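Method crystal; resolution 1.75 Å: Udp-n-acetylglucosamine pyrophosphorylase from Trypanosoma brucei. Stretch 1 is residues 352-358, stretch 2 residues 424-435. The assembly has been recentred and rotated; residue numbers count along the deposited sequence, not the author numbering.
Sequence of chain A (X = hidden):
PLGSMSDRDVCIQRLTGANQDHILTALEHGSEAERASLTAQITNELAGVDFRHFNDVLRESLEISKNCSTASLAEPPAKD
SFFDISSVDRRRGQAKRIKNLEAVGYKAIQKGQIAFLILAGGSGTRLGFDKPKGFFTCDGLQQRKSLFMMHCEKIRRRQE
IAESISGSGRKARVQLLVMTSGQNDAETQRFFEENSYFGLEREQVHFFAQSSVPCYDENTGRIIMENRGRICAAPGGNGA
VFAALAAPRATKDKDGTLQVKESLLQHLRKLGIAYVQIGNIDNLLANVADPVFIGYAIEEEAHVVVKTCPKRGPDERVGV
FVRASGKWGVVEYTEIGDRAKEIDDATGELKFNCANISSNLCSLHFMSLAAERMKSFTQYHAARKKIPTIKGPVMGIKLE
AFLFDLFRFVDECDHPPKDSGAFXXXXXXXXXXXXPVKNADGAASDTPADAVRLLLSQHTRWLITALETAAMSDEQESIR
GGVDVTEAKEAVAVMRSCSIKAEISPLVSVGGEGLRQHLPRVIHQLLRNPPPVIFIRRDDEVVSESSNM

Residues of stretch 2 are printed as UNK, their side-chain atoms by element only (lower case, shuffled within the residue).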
# COMPACT_ATOMS: atom_id res chain seq x y z
N PHE A 352 -23.07 -6.89 -1.27
CA PHE A 352 -21.87 -6.17 -0.81
C PHE A 352 -20.66 -6.96 -1.26
O PHE A 352 -20.24 -7.89 -0.59
CB PHE A 352 -21.87 -6.04 0.71
CG PHE A 352 -22.91 -5.09 1.24
CD1 PHE A 352 -22.61 -3.74 1.41
CD2 PHE A 352 -24.18 -5.56 1.59
CE1 PHE A 352 -23.57 -2.86 1.91
CE2 PHE A 352 -25.14 -4.67 2.09
CZ PHE A 352 -24.83 -3.33 2.25
N ASN A 353 -20.12 -6.59 -2.42
CA ASN A 353 -19.16 -7.45 -3.10
C ASN A 353 -17.90 -6.69 -3.55
O ASN A 353 -17.19 -7.13 -4.44
CB ASN A 353 -19.85 -8.10 -4.31
CG ASN A 353 -19.12 -9.36 -4.78
OD1 ASN A 353 -18.56 -10.11 -3.97
ND2 ASN A 353 -19.18 -9.61 -6.09
N CYS A 354 -17.63 -5.55 -2.92
CA CYS A 354 -16.38 -4.81 -3.24
C CYS A 354 -15.48 -4.86 -2.02
O CYS A 354 -15.53 -3.98 -1.16
CB CYS A 354 -16.68 -3.36 -3.64
SG CYS A 354 -17.63 -3.25 -5.18
N ALA A 355 -14.69 -5.93 -1.93
CA ALA A 355 -13.78 -6.10 -0.78
C ALA A 355 -12.54 -5.20 -0.85
O ALA A 355 -11.91 -5.05 -1.91
CB ALA A 355 -13.36 -7.57 -0.66
N ASN A 356 -12.19 -4.63 0.30
CA ASN A 356 -11.07 -3.74 0.43
C ASN A 356 -9.73 -4.49 0.36
O ASN A 356 -9.43 -5.28 1.24
CB ASN A 356 -11.20 -2.99 1.77
CG ASN A 356 -10.06 -2.02 2.00
OD1 ASN A 356 -9.48 -1.49 1.04
ND2 ASN A 356 -9.71 -1.80 3.26
N ILE A 357 -8.92 -4.22 -0.67
CA ILE A 357 -7.57 -4.82 -0.75
C ILE A 357 -6.46 -3.80 -0.43
O ILE A 357 -5.27 -4.03 -0.71
CB ILE A 357 -7.33 -5.56 -2.09
CG1 ILE A 357 -7.40 -4.60 -3.29
CG2 ILE A 357 -8.34 -6.71 -2.26
CD1 ILE A 357 -6.61 -5.09 -4.50
N SER A 358 -6.84 -2.68 0.19
CA SER A 358 -5.90 -1.64 0.63
C SER A 358 -4.98 -1.19 -0.50
O SER A 358 -3.76 -1.13 -0.34
CB SER A 358 -5.09 -2.09 1.86
OG SER A 358 -5.99 -2.57 2.83
N UNK A 424 -14.19 6.97 -6.72
CA UNK A 424 -14.46 5.89 -7.66
C UNK A 424 -13.93 4.55 -7.15
O UNK A 424 -12.94 4.48 -6.41
c UNK A 424 -15.78 7.17 -10.24
n UNK A 424 -16.36 8.32 -10.94
n UNK A 424 -17.38 9.25 -9.07
c UNK A 424 -17.11 9.26 -10.38
c UNK A 424 -14.37 7.45 -9.73
c UNK A 424 -13.85 6.18 -9.03
n UNK A 424 -17.59 10.25 -11.15
N UNK A 425 -14.61 3.49 -7.56
CA UNK A 425 -14.21 2.11 -7.29
C UNK A 425 -13.76 1.48 -8.59
O UNK A 425 -14.44 1.64 -9.64
c UNK A 425 -15.11 -0.21 -6.83
c UNK A 425 -17.07 1.27 -4.79
c UNK A 425 -15.73 1.75 -5.32
c UNK A 425 -15.41 1.31 -6.76
N UNK A 426 -12.65 0.74 -8.55
CA UNK A 426 -12.22 -0.09 -9.68
C UNK A 426 -12.16 -1.54 -9.17
O UNK A 426 -11.33 -1.87 -8.34
c UNK A 426 -10.86 0.38 -10.23
s UNK A 426 -9.01 0.47 -12.26
c UNK A 426 -7.72 -0.07 -11.23
c UNK A 426 -10.44 -0.36 -11.50
N UNK A 427 -13.10 -2.36 -9.63
CA UNK A 427 -13.18 -3.76 -9.19
C UNK A 427 -12.24 -4.56 -10.09
O UNK A 427 -12.42 -4.58 -11.30
o UNK A 427 -14.82 -5.27 -6.47
n UNK A 427 -16.43 -6.64 -7.27
c UNK A 427 -15.36 -5.86 -7.42
c UNK A 427 -14.81 -5.73 -8.84
c UNK A 427 -14.62 -4.27 -9.30
N UNK A 428 -11.25 -5.21 -9.49
CA UNK A 428 -10.18 -5.89 -10.22
C UNK A 428 -10.16 -7.40 -9.90
O UNK A 428 -10.82 -7.85 -8.97
c UNK A 428 -8.77 -5.28 -9.95
c UNK A 428 -8.35 -5.41 -8.48
c UNK A 428 -8.72 -3.82 -10.40
N UNK A 429 -9.38 -8.12 -10.70
CA UNK A 429 -9.22 -9.55 -10.62
C UNK A 429 -8.24 -9.90 -9.48
O UNK A 429 -7.05 -9.64 -9.60
c UNK A 429 -8.82 -11.45 -12.27
o UNK A 429 -8.59 -12.27 -11.35
c UNK A 429 -8.65 -9.98 -11.99
o UNK A 429 -9.15 -11.77 -13.46
N UNK A 430 -8.74 -10.51 -8.40
CA UNK A 430 -7.93 -10.73 -7.19
C UNK A 430 -6.66 -11.50 -7.52
O UNK A 430 -5.58 -11.17 -7.04
c UNK A 430 -8.74 -11.49 -6.12
n UNK A 430 -9.59 -12.14 -1.21
c UNK A 430 -7.96 -11.71 -4.83
n UNK A 430 -11.63 -11.46 -2.01
c UNK A 430 -10.40 -11.92 -2.24
c UNK A 430 -8.70 -12.66 -3.88
n UNK A 430 -10.01 -12.14 -3.50
N UNK A 431 -6.80 -12.52 -8.34
CA UNK A 431 -5.67 -13.38 -8.61
C UNK A 431 -4.60 -12.73 -9.48
O UNK A 431 -3.51 -13.28 -9.60
o UNK A 431 -7.10 -16.75 -8.42
o UNK A 431 -7.12 -15.13 -7.00
c UNK A 431 -6.16 -14.71 -9.18
c UNK A 431 -6.85 -15.58 -8.13
N UNK A 432 -4.89 -11.55 -10.03
CA UNK A 432 -3.91 -10.78 -10.79
C UNK A 432 -3.30 -9.64 -9.95
O UNK A 432 -2.27 -9.06 -10.33
c UNK A 432 -4.91 -11.20 -13.11
o UNK A 432 -5.78 -10.89 -13.96
c UNK A 432 -4.55 -10.16 -12.05
o UNK A 432 -4.30 -12.30 -13.13
N UNK A 433 -3.92 -9.33 -8.81
CA UNK A 433 -3.71 -8.05 -8.17
C UNK A 433 -3.43 -8.11 -6.67
O UNK A 433 -2.96 -7.14 -6.11
c UNK A 433 -4.60 -5.39 -10.22
c UNK A 433 -5.18 -6.76 -9.86
c UNK A 433 -4.94 -7.16 -8.41
o UNK A 433 -4.36 -4.60 -9.31
o UNK A 433 -4.42 -5.11 -11.41
N UNK A 434 -3.71 -9.24 -6.02
CA UNK A 434 -3.69 -9.26 -4.56
C UNK A 434 -3.22 -10.62 -4.03
O UNK A 434 -3.99 -11.57 -4.04
c UNK A 434 -5.11 -8.93 -4.04
c UNK A 434 -4.71 -7.89 -0.39
c UNK A 434 -6.20 -9.79 -0.49
c UNK A 434 -5.24 -8.88 -2.53
c UNK A 434 -6.03 -9.82 -1.87
c UNK A 434 -4.59 -7.91 -1.78
c UNK A 434 -5.54 -8.82 0.25
N UNK A 435 -1.97 -10.65 -3.55
CA UNK A 435 -1.30 -11.86 -2.99
C UNK A 435 -0.48 -11.42 -1.79
O UNK A 435 0.75 -11.27 -1.87

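Position 424 carries three carbons, a nitrogen, then a carbon bearing two more nitrogens. That is a guanidinium on a long chain. It lies out of reach of stretch 1. The residue is R424.

Position 425 has four carbons, forked at the first, with one arm two carbons long. The shorter arm faces the sulfur of C354. This is I425, and its CG2 lies 4.3 Å from C354 SG, an apolar contact.

Position 426 is an unbranched chain of two carbons, a sulfur and a carbon. It touches nothing on stretch 1. The residue is M426.

Position 427 has three carbons, the third carrying one oxygen and one nitrogen. Its CA-to-CB bond points sideways, but the end of the chain comes nearer and reaches N353 and C354. The terminal amide identifies Q427. Q427 NE2 donates a hydrogen bond to N353 O at 3.0 Å, nearly straight at 167°. Q427 OE1 lies 3.6 Å from C354 CA and is hydrogen-bonded elsewhere in the structure.

Position 428 has one carbon carrying two more. One of these approaches the tip of I357. The residue is V428, with CG2 4.4 Å from I357 CD1.

Position 429 has two carbons, the second carrying two oxygens. It does not reach stretch 1. This is D429.

Position 430 again shows three carbons, a nitrogen and a carbon with two nitrogens. Its end comes near A355. The residue is R430, with NH2 4.5 Å from A355 CB. The approach is oblique to the guanidinium.

Positions 431 and 432 each have two carbons, the second with two oxygens. Neither contacts stretch 1. They are D431 and D432.

Position 433 has three carbons, the third carrying two oxygens. Its backbone O is 4.5 Å from I357 CD1. The residue is E433, and both carboxylate oxygens are hydrogen-bonded elsewhere.

Position 434 has one carbon and a six-carbon ring, with no heteroatom. I357 sits over one face of the ring. This is F434. I357 CB is 3.6 Å from F434 CD1, and I357 CG2 is 3.8 Å from the ring centroid, only 12° off the normal, a CH-pi contact.

Position 435 has no side-chain atoms and is G435.

The contact has two main parts. Q427 ties its amide to the backbone of N353 and lies against C354. I357, with the largest covered area, packs on the F434 face and reaches V428. The backbone bond from F434 N to R430 O, 2.9 Å, helps hold the turn that precedes the ring.

Stretch 2 (424-435) RIMQVDRDDEFG
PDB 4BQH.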